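Local atomic coordinates of cytidine deaminase (Mycobacterium leprae, PDB entry 3R2N), a protein that probably catalyses the zinc-dependent hydrolytic deamination of cytidine to uridine in pyrimidine salvage, working as a homotetramer. Residues T12-K15 with A16-A20. Sequence-based numbering, arbitrary orientation.
Sequences TLQK and AAVAA
Four consecutive backbone hydrogen bonds join T12-K15 to the turn that follows: the amide N of A16 bonds to O of T12, A17 to L13, V18 to Q14 and A19 to K15. Each spans four residues; from A19 N to K15 O, for example, the distance is 2.9 Å. A20 N continues the series, bonding to A16 O at 2.9 Å.

Between T12-K15 and A16-A20, Q14 and V18 are the only side chains to meet, a turn apart and lying side by side. The amide oxygen OE1 of Q14 sits 3.4 Å from the methyl CG2 of V18, a polar atom against a hydrocarbon. V18 is turned with CG1 opposite its own backbone N (chi1 158°), which leaves CG2 beside that N and 3.3 Å from the carbonyl O of Q14. The same methyl therefore touches both oxygens of Q14. The other end of the amide is fixed separately, since NE2 of Q14 donates a hydrogen bond to the carbonyl of G87.

The alanines add small methyl contacts: CB of A16 lies 3.4 Å from O of T12, and CB of A17 is equally far from O of L13. A16, A17 and A20, with L13, turn to the sheet: L13 packs on F38, A79 and Y81, A17 on A36 and V83, A16 on A36 and L44, and A20 on T46 and V48, while K15 and A19 are exposed.

This is the regular i to i+4 bonding of an amphipathic alpha helix, here helix 10-21, whose buried side lies against the central mixed beta-sheet of the cytidine deaminase fold.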
# COMPACT_ATOMS: atom_id res chain seq x y z
N THR D 12 2.81 5.82 30.16
CA THR D 12 3.68 6.74 29.44
C THR D 12 3.41 6.65 27.95
O THR D 12 3.20 7.66 27.29
CB THR D 12 5.13 6.47 29.73
OG1 THR D 12 5.36 6.75 31.11
CG2 THR D 12 6.04 7.35 28.90
N LEU D 13 3.38 5.43 27.44
CA LEU D 13 3.04 5.20 26.03
C LEU D 13 1.67 5.78 25.63
O LEU D 13 1.54 6.40 24.57
CB LEU D 13 3.14 3.71 25.70
CG LEU D 13 4.54 3.09 25.79
CD1 LEU D 13 4.48 1.63 25.36
CD2 LEU D 13 5.56 3.86 24.94
N GLN D 14 0.66 5.63 26.50
CA GLN D 14 -0.71 6.08 26.19
C GLN D 14 -0.80 7.61 26.10
O GLN D 14 -1.37 8.17 25.13
CB GLN D 14 -1.72 5.43 27.15
CG GLN D 14 -2.61 6.35 27.97
CD GLN D 14 -3.84 6.81 27.25
OE1 GLN D 14 -4.20 7.98 27.30
NE2 GLN D 14 -4.50 5.88 26.56
N LYS D 15 -0.19 8.28 27.08
CA LYS D 15 -0.07 9.74 27.09
C LYS D 15 0.72 10.25 25.88
O LYS D 15 0.33 11.24 25.27
CB LYS D 15 0.56 10.25 28.39
CG LYS D 15 -0.41 10.22 29.59
CD LYS D 15 0.35 10.39 30.90
CE LYS D 15 -0.30 9.58 32.01
NZ LYS D 15 -1.15 10.38 32.97
N ALA D 16 1.81 9.58 25.55
CA ALA D 16 2.65 9.98 24.40
C ALA D 16 1.90 9.85 23.09
O ALA D 16 2.02 10.71 22.22
CB ALA D 16 3.93 9.17 24.35
N ALA D 17 1.11 8.78 22.96
CA ALA D 17 0.29 8.55 21.77
C ALA D 17 -0.88 9.54 21.65
O ALA D 17 -1.21 9.97 20.56
CB ALA D 17 -0.22 7.10 21.71
N VAL D 18 -1.51 9.89 22.78
CA VAL D 18 -2.55 10.92 22.79
C VAL D 18 -1.92 12.22 22.32
O VAL D 18 -2.47 12.90 21.45
CB VAL D 18 -3.16 11.10 24.21
CG1 VAL D 18 -3.82 12.49 24.37
CG2 VAL D 18 -4.12 9.96 24.51
N ALA D 19 -0.74 12.54 22.86
CA ALA D 19 -0.03 13.76 22.51
C ALA D 19 0.29 13.81 21.01
O ALA D 19 -0.01 14.81 20.34
CB ALA D 19 1.25 13.89 23.35
N ALA D 20 0.87 12.74 20.47
CA ALA D 20 1.26 12.75 19.05
C ALA D 20 0.03 12.89 18.13
O ALA D 20 0.10 13.50 17.06
CB ALA D 20 2.07 11.48 18.68